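Local coordinates for protein time interval measuring enzyme TIME (Bombyx mori, PDB 2E47) that probably catalyses the dismutation of superoxide to hydrogen peroxide and oxygen as a copper- and zinc-binding member of the Cu-Zn superoxide dismutase family, at residues G48-E53 with K73-P78; E71-D74 with D80-R83; D105-I108 with P113-I116; H135-S138 with G142-G145. One frame throughout, in Å; residues are numbered along the deposited sequence.

Contact 1. Residues G48-E53 with K73-P78. With CU (copper (II) ion), chain E; ZN (zinc ion), chain F.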
loop_
_atom_site.group_PDB
_atom_site.type_symbol
_atom_site.label_atom_id
_atom_site.label_comp_id
_atom_site.label_asym_id
_atom_site.label_seq_id
_atom_site.Cartn_x
_atom_site.Cartn_y
_atom_site.Cartn_z
ATOM N N GLY A 48 -6.887 1.602 -19.634
ATOM C CA GLY A 48 -6.319 0.413 -19.012
ATOM C C GLY A 48 -6.258 0.528 -17.528
ATOM O O GLY A 48 -5.895 1.578 -16.989
ATOM N N PHE A 49 -6.649 -0.535 -16.836
ATOM C CA PHE A 49 -6.587 -0.517 -15.394
ATOM C C PHE A 49 -6.088 -1.886 -14.952
ATOM O O PHE A 49 -6.720 -2.875 -15.235
ATOM C CB PHE A 49 -7.990 -0.314 -14.914
ATOM C CG PHE A 49 -8.098 -0.090 -13.449
ATOM C CD1 PHE A 49 -8.831 -0.960 -12.666
ATOM C CD2 PHE A 49 -7.547 1.012 -12.887
ATOM C CE1 PHE A 49 -8.945 -0.738 -11.321
ATOM C CE2 PHE A 49 -7.650 1.251 -11.566
ATOM C CZ PHE A 49 -8.342 0.357 -10.768
ATOM N N HIS A 50 -4.923 -1.965 -14.306
ATOM C CA HIS A 50 -4.323 -3.278 -14.010
ATOM C C HIS A 50 -3.722 -3.335 -12.615
ATOM O O HIS A 50 -3.372 -2.297 -12.106
ATOM C CB HIS A 50 -3.188 -3.572 -14.972
ATOM C CG HIS A 50 -3.458 -3.148 -16.383
ATOM N ND1 HIS A 50 -2.593 -2.328 -17.083
ATOM C CD2 HIS A 50 -4.493 -3.440 -17.226
ATOM C CE1 HIS A 50 -3.090 -2.132 -18.295
ATOM N NE2 HIS A 50 -4.234 -2.802 -18.416
ATOM N N VAL A 51 -3.514 -4.537 -12.063
ATOM C CA VAL A 51 -2.703 -4.727 -10.864
ATOM C C VAL A 51 -1.293 -4.994 -11.348
ATOM O O VAL A 51 -1.033 -5.996 -12.128
ATOM C CB VAL A 51 -3.212 -5.907 -10.037
ATOM C CG1 VAL A 51 -2.318 -6.159 -8.811
ATOM C CG2 VAL A 51 -4.718 -5.651 -9.590
ATOM N N HIS A 52 -0.371 -4.134 -10.941
ATOM C CA HIS A 52 1.007 -4.316 -11.340
ATOM C C HIS A 52 1.733 -5.067 -10.190
ATOM O O HIS A 52 1.238 -5.184 -9.062
ATOM C CB HIS A 52 1.639 -2.961 -11.723
ATOM C CG HIS A 52 1.219 -2.438 -13.074
ATOM N ND1 HIS A 52 2.106 -1.865 -13.951
ATOM C CD2 HIS A 52 0.016 -2.368 -13.683
ATOM C CE1 HIS A 52 1.468 -1.456 -15.030
ATOM N NE2 HIS A 52 0.192 -1.770 -14.905
ATOM N N GLU A 53 2.878 -5.652 -10.495
ATOM C CA GLU A 53 3.472 -6.618 -9.613
ATOM C C GLU A 53 3.974 -6.006 -8.281
ATOM O O GLU A 53 3.832 -6.612 -7.237
ATOM C CB GLU A 53 4.630 -7.312 -10.348
ATOM C CG GLU A 53 5.324 -8.284 -9.448
ATOM C CD GLU A 53 6.606 -8.879 -10.048
ATOM O OE1 GLU A 53 7.066 -9.926 -9.509
ATOM O OE2 GLU A 53 7.137 -8.306 -11.026
ATOM N N LYS A 73 1.475 -15.996 -18.005
ATOM C CA LYS A 73 0.696 -16.023 -19.201
ATOM C C LYS A 73 0.986 -14.770 -20.014
ATOM O O LYS A 73 1.920 -13.987 -19.679
ATOM C CB LYS A 73 -0.787 -16.182 -18.900
ATOM C CG LYS A 73 -1.148 -17.451 -18.027
ATOM C CD LYS A 73 -2.650 -17.821 -18.155
ATOM C CE LYS A 73 -3.039 -19.053 -17.320
ATOM N NZ LYS A 73 -1.845 -19.959 -17.202
ATOM N N ASP A 74 0.244 -14.608 -21.109
ATOM C CA ASP A 74 0.317 -13.430 -21.925
ATOM C C ASP A 74 -0.778 -12.456 -21.444
ATOM O O ASP A 74 -1.707 -12.850 -20.683
ATOM C CB ASP A 74 0.075 -13.771 -23.392
ATOM C CG ASP A 74 1.150 -14.747 -23.982
ATOM O OD1 ASP A 74 2.356 -14.491 -23.900
ATOM O OD2 ASP A 74 0.754 -15.733 -24.590
ATOM N N HIS A 75 -0.688 -11.235 -21.933
ATOM C CA HIS A 75 -1.676 -10.236 -21.618
ATOM C C HIS A 75 -2.937 -10.614 -22.307
ATOM O O HIS A 75 -2.912 -10.952 -23.463
ATOM C CB HIS A 75 -1.219 -8.827 -22.096
ATOM C CG HIS A 75 -2.197 -7.762 -21.761
ATOM N ND1 HIS A 75 -2.345 -7.277 -20.471
ATOM C CD2 HIS A 75 -3.091 -7.093 -22.530
ATOM C CE1 HIS A 75 -3.318 -6.373 -20.461
ATOM N NE2 HIS A 75 -3.786 -6.243 -21.690
ATOM N N GLY A 76 -4.074 -10.487 -21.640
ATOM C CA GLY A 76 -5.314 -10.775 -22.317
ATOM C C GLY A 76 -6.477 -9.937 -21.834
ATOM O O GLY A 76 -6.311 -8.993 -21.074
ATOM N N HIS A 77 -7.652 -10.330 -22.283
ATOM C CA HIS A 77 -8.932 -9.854 -21.785
ATOM C C HIS A 77 -9.259 -10.521 -20.436
ATOM O O HIS A 77 -8.991 -11.731 -20.245
ATOM C CB HIS A 77 -10.033 -10.120 -22.816
ATOM C CG HIS A 77 -11.390 -9.537 -22.436
ATOM N ND1 HIS A 77 -11.929 -8.414 -23.043
ATOM C CD2 HIS A 77 -12.325 -9.952 -21.545
ATOM C CE1 HIS A 77 -13.114 -8.141 -22.510
ATOM N NE2 HIS A 77 -13.371 -9.057 -21.584
ATOM N N PRO A 78 -9.848 -9.752 -19.480
ATOM C CA PRO A 78 -10.188 -10.365 -18.190
ATOM C C PRO A 78 -11.100 -11.598 -18.349
ATOM O O PRO A 78 -11.132 -12.432 -17.467
ATOM C CB PRO A 78 -10.955 -9.274 -17.428
ATOM C CG PRO A 78 -10.819 -8.017 -18.273
ATOM C CD PRO A 78 -10.132 -8.301 -19.537
HETATM CU CU CU E . -0.638 -1.835 -16.787
HETATM ZN ZN ZN F . -1.399 -7.653 -18.673
#
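His50 and His75 meet as an offset edge-to-face pair: the edge of the His75 ring is turned toward the face of His50, the planes stand 80° apart and the ring centroids lie 5.8 Å from each other. The closest atoms, His50 NE2 and His75 CE1, are 4.2 Å apart, so the rings touch lightly, and what fixes each is its own metal, the two ions being bridged by His67. His50 ND1 sits 2.0 Å from the copper, and His52 NE2, reached from the next inward-facing position of the same strand, binds it at 2.1 Å. On the loop side His75 ND1 grips the zinc at 2.1 Å; its CG lies anti to the backbone N (chi1 -179°), which carries the ring in toward the strand. This is the bimetal centre of Cu-Zn superoxide dismutases, with copper and zinc 6.2 Å apart. His124 completes the copper ligands, and His84 and Asp87 complete those of the zinc. Asp128 is the polar partner of both His50 and His75 and accepts a hydrogen bond from His75 NE2, a second-shell tie between the two rings. Around this buried core the contact thins quickly. Lys73, Asp74, His77 and Pro78 are partly exposed and stand clear of the strand, as does Glu53 just past the strand's end.

Contact 2. Residues E71-D74 with D80-R83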
loop_
_atom_site.group_PDB
_atom_site.type_symbol
_atom_site.label_atom_id
_atom_site.label_comp_id
_atom_site.label_asym_id
_atom_site.label_seq_id
_atom_site.Cartn_x
_atom_site.Cartn_y
_atom_site.Cartn_z
ATOM N N GLU A 71 1.322 -16.645 -13.059
ATOM C CA GLU A 71 1.210 -17.852 -13.869
ATOM C C GLU A 71 1.990 -17.784 -15.191
ATOM O O GLU A 71 1.971 -18.744 -15.964
ATOM C CB GLU A 71 -0.240 -18.245 -14.110
ATOM C CG GLU A 71 -1.198 -18.251 -12.881
ATOM C CD GLU A 71 -0.977 -19.401 -11.896
ATOM O OE1 GLU A 71 -1.523 -19.305 -10.771
ATOM O OE2 GLU A 71 -0.248 -20.386 -12.216
ATOM N N HIS A 72 2.677 -16.663 -15.445
ATOM C CA HIS A 72 3.455 -16.465 -16.692
ATOM C C HIS A 72 2.637 -16.636 -17.936
ATOM O O HIS A 72 3.073 -17.348 -18.838
ATOM C CB HIS A 72 4.680 -17.416 -16.776
ATOM C CG HIS A 72 5.424 -17.513 -15.489
ATOM N ND1 HIS A 72 6.469 -16.678 -15.175
ATOM C CD2 HIS A 72 5.226 -18.300 -14.407
ATOM C CE1 HIS A 72 6.897 -16.956 -13.959
ATOM N NE2 HIS A 72 6.156 -17.931 -13.468
ATOM N N LYS A 73 1.475 -15.996 -18.005
ATOM C CA LYS A 73 0.696 -16.023 -19.201
ATOM C C LYS A 73 0.986 -14.770 -20.014
ATOM O O LYS A 73 1.920 -13.987 -19.679
ATOM C CB LYS A 73 -0.787 -16.182 -18.900
ATOM C CG LYS A 73 -1.148 -17.451 -18.027
ATOM C CD LYS A 73 -2.650 -17.821 -18.155
ATOM C CE LYS A 73 -3.039 -19.053 -17.320
ATOM N NZ LYS A 73 -1.845 -19.959 -17.202
ATOM N N ASP A 74 0.244 -14.608 -21.109
ATOM C CA ASP A 74 0.317 -13.430 -21.925
ATOM C C ASP A 74 -0.778 -12.456 -21.444
ATOM O O ASP A 74 -1.707 -12.850 -20.683
ATOM C CB ASP A 74 0.075 -13.771 -23.392
ATOM C CG ASP A 74 1.150 -14.747 -23.982
ATOM O OD1 ASP A 74 2.356 -14.491 -23.900
ATOM O OD2 ASP A 74 0.754 -15.733 -24.590
ATOM N N ASP A 80 -10.630 -13.853 -20.754
ATOM C CA ASP A 80 -9.730 -14.937 -21.216
ATOM C C ASP A 80 -9.045 -15.760 -20.110
ATOM O O ASP A 80 -8.642 -15.233 -19.075
ATOM C CB ASP A 80 -8.583 -14.356 -22.031
ATOM C CG ASP A 80 -9.045 -13.576 -23.233
ATOM O OD1 ASP A 80 -8.179 -12.872 -23.809
ATOM O OD2 ASP A 80 -10.257 -13.676 -23.600
ATOM N N VAL A 81 -8.757 -17.030 -20.412
ATOM C CA VAL A 81 -7.846 -17.835 -19.609
ATOM C C VAL A 81 -6.410 -17.402 -19.771
ATOM O O VAL A 81 -5.681 -17.380 -18.774
ATOM C CB VAL A 81 -7.925 -19.346 -20.022
ATOM C CG1 VAL A 81 -6.731 -20.135 -19.436
ATOM C CG2 VAL A 81 -9.312 -19.924 -19.603
ATOM N N ASN A 82 -5.986 -17.063 -20.996
ATOM C CA ASN A 82 -4.615 -16.614 -21.215
ATOM C C ASN A 82 -4.610 -15.094 -20.981
ATOM O O ASN A 82 -4.761 -14.307 -21.915
ATOM C CB ASN A 82 -4.095 -16.981 -22.636
ATOM C CG ASN A 82 -2.580 -16.580 -22.881
ATOM O OD1 ASN A 82 -2.064 -16.510 -24.057
ATOM N ND2 ASN A 82 -1.877 -16.344 -21.804
ATOM N N ARG A 83 -4.385 -14.695 -19.740
ATOM C CA ARG A 83 -4.394 -13.292 -19.301
ATOM C C ARG A 83 -3.443 -13.323 -18.132
ATOM O O ARG A 83 -3.177 -14.392 -17.517
ATOM C CB ARG A 83 -5.810 -12.844 -18.795
ATOM C CG ARG A 83 -6.474 -13.754 -17.702
ATOM C CD ARG A 83 -7.725 -13.137 -16.962
ATOM N NE ARG A 83 -7.316 -12.176 -15.929
ATOM C CZ ARG A 83 -8.162 -11.579 -15.056
ATOM N NH1 ARG A 83 -7.701 -10.781 -14.101
ATOM N NH2 ARG A 83 -9.459 -11.795 -15.112
#
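Lys73 lays the aliphatic part of its side chain along the backbone of Val81 to Arg83. These are mainly carbon-to-carbonyl approaches: Lys73 CD lies 3.1 Å from Val81 O, and Lys73 CB lies 3.3 Å from Arg83 O. Farther out, the chain bends at its last torsion (chi4 -29°) and leads the ammonium end away. A similar backbone approach brings Asp74 O to 3.1 Å from Arg83 CA. The polar approaches are less certain. The Asn82 amide is probably turned over as modelled, so the 2.8 Å between its ND2 and Asp74 N says only that the amide end sits close to that backbone N-H. What can be said is that its plane is tilted 57° against the Asp74 carboxylate, with CG anti to its own backbone N (chi1 -177°) to bring the group across. Charge is settled beyond the pair: Asp74 OD2 has a salt bridge to Arg139, and Arg83, directed the other way, bonds through NH1 to Val85 O and through NH2 to Asp105. On the Val81 side, the weak bond from Arg83 N to Val81 O, 3.1 Å long, closes an inverse gamma turn centred on Asn82. The two segments thus double back on each other within the zinc-binding loop that joins strands 45-52 and 87-93.

Contact 3. Residues D105-I108 with P113-I116; sequences DDQI and PHGI
His114 brings its ring edge up to the backbone of Gln107, and ND1 donates to Gln107 O over 2.7 Å with a bent N-H...O angle of 142°. The carbonyl oxygen sits slightly off the imidazole plane, close to its edge. The Gln107 side chain runs beside the ring and points the same way, its amide plane turned 58° from the imidazole. On the far side His114 NE2 probably bonds to Glu71 OE1, so both ring nitrogens seem to be engaged, which would limit the ring's rotation. Deeper in, Ile108 and Ile116 cross obliquely and meet branch to branch: Ile108 CD1 is 3.8 Å from Ile116 CD1, and Ile108 CG2 is 3.8 Å from Ile116 CG2. In both, CG1 stands between backbone N and carbonyl carbon (chi1 59° in Ile108), which turns CG2 and CD1 onto their counterparts. Phe25 packs against both. Asp105 shapes the turn that presents Gln107 O: its OD1 accepts from Gln107 N at 2.9 Å, an Asx turn, and also from Ile108 N at 3.1 Å, which extends it to an Asx motif. All this lies in the connection from strand 98-105 to strand 120-124, which corresponds to the Greek-key loop of the superoxide dismutase beta-barrel.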
loop_
_atom_site.group_PDB
_atom_site.type_symbol
_atom_site.label_atom_id
_atom_site.label_comp_id
_atom_site.label_asym_id
_atom_site.label_seq_id
_atom_site.Cartn_x
_atom_site.Cartn_y
_atom_site.Cartn_z
ATOM N N ASP A 105 -14.034 -10.220 -10.465
ATOM C CA ASP A 105 -12.902 -10.832 -11.142
ATOM C C ASP A 105 -12.600 -12.212 -10.529
ATOM O O ASP A 105 -12.563 -12.379 -9.320
ATOM C CB ASP A 105 -11.669 -9.948 -11.050
ATOM C CG ASP A 105 -10.541 -10.396 -12.017
ATOM O OD1 ASP A 105 -9.637 -11.151 -11.585
ATOM O OD2 ASP A 105 -10.557 -10.009 -13.230
ATOM N N ASP A 106 -12.363 -13.209 -11.370
ATOM C CA ASP A 106 -12.091 -14.574 -10.850
ATOM C C ASP A 106 -10.619 -14.971 -10.884
ATOM O O ASP A 106 -10.323 -16.127 -10.631
ATOM C CB ASP A 106 -12.918 -15.634 -11.606
ATOM C CG ASP A 106 -12.748 -15.532 -13.132
ATOM O OD1 ASP A 106 -12.033 -14.597 -13.588
ATOM O OD2 ASP A 106 -13.309 -16.386 -13.873
ATOM N N GLN A 107 -9.695 -14.052 -11.163
ATOM C CA GLN A 107 -8.269 -14.400 -11.082
ATOM C C GLN A 107 -7.557 -13.832 -9.823
ATOM O O GLN A 107 -6.780 -14.535 -9.170
ATOM C CB GLN A 107 -7.555 -13.895 -12.354
ATOM C CG GLN A 107 -6.809 -14.914 -13.155
ATOM C CD GLN A 107 -7.722 -16.027 -13.497
ATOM O OE1 GLN A 107 -8.763 -15.806 -14.096
ATOM N NE2 GLN A 107 -7.398 -17.222 -13.039
ATOM N N ILE A 108 -7.789 -12.555 -9.510
ATOM C CA ILE A 108 -7.205 -11.949 -8.337
ATOM C C ILE A 108 -7.769 -12.559 -7.032
ATOM O O ILE A 108 -8.904 -13.028 -6.990
ATOM C CB ILE A 108 -7.402 -10.392 -8.326
ATOM C CG1 ILE A 108 -8.884 -9.999 -8.374
ATOM C CG2 ILE A 108 -6.629 -9.702 -9.527
ATOM C CD1 ILE A 108 -9.176 -8.437 -8.172
ATOM N N PRO A 113 -1.208 -17.292 -3.767
ATOM C CA PRO A 113 -0.272 -16.775 -4.752
ATOM C C PRO A 113 -0.904 -15.796 -5.778
ATOM O O PRO A 113 -0.153 -15.142 -6.449
ATOM C CB PRO A 113 0.260 -18.043 -5.449
ATOM C CG PRO A 113 -0.861 -19.029 -5.317
ATOM C CD PRO A 113 -1.571 -18.702 -4.004
ATOM N N HIS A 114 -2.226 -15.676 -5.886
ATOM C CA HIS A 114 -2.818 -14.601 -6.689
ATOM C C HIS A 114 -3.163 -13.379 -5.839
ATOM O O HIS A 114 -3.967 -12.511 -6.254
ATOM C CB HIS A 114 -4.079 -15.093 -7.343
ATOM C CG HIS A 114 -3.856 -16.088 -8.425
ATOM N ND1 HIS A 114 -4.857 -16.459 -9.303
ATOM C CD2 HIS A 114 -2.749 -16.791 -8.787
ATOM C CE1 HIS A 114 -4.375 -17.348 -10.162
ATOM N NE2 HIS A 114 -3.099 -17.564 -9.869
ATOM N N GLY A 115 -2.649 -13.359 -4.606
ATOM C CA GLY A 115 -3.003 -12.341 -3.628
ATOM C C GLY A 115 -2.457 -11.020 -4.140
ATOM O O GLY A 115 -1.307 -10.952 -4.548
ATOM N N ILE A 116 -3.289 -9.979 -4.158
ATOM C CA ILE A 116 -2.860 -8.613 -4.625
ATOM C C ILE A 116 -2.579 -7.610 -3.503
ATOM O O ILE A 116 -2.217 -6.477 -3.775
ATOM C CB ILE A 116 -3.869 -7.995 -5.579
ATOM C CG1 ILE A 116 -5.217 -7.794 -4.865
ATOM C CG2 ILE A 116 -4.171 -8.978 -6.712
ATOM C CD1 ILE A 116 -6.350 -7.524 -5.859
#

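Contact 4. Residues H135-S138 with G142-G145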
loop_
_atom_site.group_PDB
_atom_site.type_symbol
_atom_site.label_atom_id
_atom_site.label_comp_id
_atom_site.label_asym_id
_atom_site.label_seq_id
_atom_site.Cartn_x
_atom_site.Cartn_y
_atom_site.Cartn_z
ATOM N N HIS A 135 0.241 -4.109 -32.581
ATOM C CA HIS A 135 1.238 -3.212 -31.951
ATOM C C HIS A 135 2.257 -4.068 -31.144
ATOM O O HIS A 135 1.876 -5.084 -30.587
ATOM C CB HIS A 135 0.483 -2.194 -31.072
ATOM C CG HIS A 135 1.373 -1.249 -30.329
ATOM N ND1 HIS A 135 2.122 -1.633 -29.236
ATOM C CD2 HIS A 135 1.662 0.062 -30.543
ATOM C CE1 HIS A 135 2.839 -0.607 -28.810
ATOM N NE2 HIS A 135 2.585 0.434 -29.590
ATOM N N PRO A 136 3.572 -3.726 -31.145
ATOM C CA PRO A 136 4.563 -4.618 -30.467
ATOM C C PRO A 136 4.367 -4.935 -28.958
ATOM O O PRO A 136 4.777 -6.021 -28.495
ATOM C CB PRO A 136 5.902 -3.892 -30.666
ATOM C CG PRO A 136 5.675 -2.932 -31.767
ATOM C CD PRO A 136 4.222 -2.584 -31.814
ATOM N N ASP A 137 3.767 -3.999 -28.201
ATOM C CA ASP A 137 3.487 -4.182 -26.749
ATOM C C ASP A 137 2.178 -4.991 -26.447
ATOM O O ASP A 137 1.879 -5.262 -25.286
ATOM C CB ASP A 137 3.362 -2.803 -26.030
ATOM C CG ASP A 137 4.614 -1.888 -26.202
ATOM O OD1 ASP A 137 4.451 -0.714 -26.625
ATOM O OD2 ASP A 137 5.752 -2.319 -25.900
ATOM N N SER A 138 1.400 -5.347 -27.462
ATOM C CA SER A 138 0.029 -5.809 -27.210
ATOM C C SER A 138 -0.075 -7.018 -26.250
ATOM O O SER A 138 -0.862 -6.975 -25.283
ATOM C CB SER A 138 -0.768 -5.988 -28.505
ATOM O OG SER A 138 -2.166 -6.257 -28.232
ATOM N N GLY A 142 -0.966 -4.702 -23.466
ATOM C CA GLY A 142 -2.229 -4.200 -24.027
ATOM C C GLY A 142 -2.131 -2.850 -24.746
ATOM O O GLY A 142 -3.167 -2.343 -25.202
ATOM N N ASN A 143 -0.891 -2.339 -24.921
ATOM C CA ASN A 143 -0.621 -1.042 -25.539
ATOM C C ASN A 143 -1.430 0.064 -24.807
ATOM O O ASN A 143 -2.112 0.893 -25.472
ATOM C CB ASN A 143 -1.006 -1.117 -27.039
ATOM C CG ASN A 143 -0.590 0.112 -27.852
ATOM O OD1 ASN A 143 -1.244 0.448 -28.858
ATOM N ND2 ASN A 143 0.460 0.771 -27.441
ATOM N N ALA A 144 -1.435 0.035 -23.464
ATOM C CA ALA A 144 -2.296 1.009 -22.736
ATOM C C ALA A 144 -1.562 2.300 -22.435
ATOM O O ALA A 144 -2.141 3.303 -21.953
ATOM C CB ALA A 144 -2.989 0.364 -21.453
ATOM N N GLY A 145 -0.272 2.296 -22.754
ATOM C CA GLY A 145 0.507 3.530 -22.746
ATOM C C GLY A 145 1.027 3.860 -21.359
ATOM O O GLY A 145 1.156 2.977 -20.537
#
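Asn143 lays its amide over one face of the His135 ring, the two planes only 20° apart. ND2 lies 3.0 Å from His135 NE2, but above the ring face and at a poor angle, so the approach is stacking rather than a hydrogen bond. Asn143 CB adds a CH-pi contact 4.1 Å from the ring centroid, and Pro136 CD covers the opposite face. The imidazole is held in that sandwich by ND1, which accepts from Asp137 N at 3.1 Å (155°), a capping bond ahead of the helix; CG anti to the backbone N (chi1 178°) turns the ring back to meet it. A type I turn from His135 to Ser138, closed by Ser138 N to His135 O, brings the chain into position. At the other end Gly142 N donates to Ser138 O at 2.9 Å and weakly to Asp137 O. Gly142 then leaves the helix with a positive phi. Farther out, Ser138 OG is hydrogen-bonded to Asp129, and Thr141 OG1 joins Asp137 O to Asn143 N. The contact therefore wraps both ends of the one-turn helix 138-141, in the loop between strands 120-124 and 147-155 that corresponds to the electrostatic loop of this enzyme family.

Overall arrangement
The centre of contact 1 lies about 8 Å from the chain centre, where strand 45-52 meets the zinc-binding loop. Contact 2 folds that loop back on itself, its centre about 9 Å from that of contact 1, with which it shares Lys73 and Asp74. Contact 3 comes next, in the Greek-key connection, joined to contact 2 through Arg83 and Glu71, their centres about 12 Å apart; Val51 and Ile116 pack between contacts 1 and 3. Contact 4, last in sequence, sets Gly142 and Ser138 beside His75 and Ala144 beside His50. Contacts 3 and 4, centres about 23 Å apart, do not touch. The zinc-binding and electrostatic loops thus close over the metal centre, while the Greek-key connection meets the zinc loop farther off.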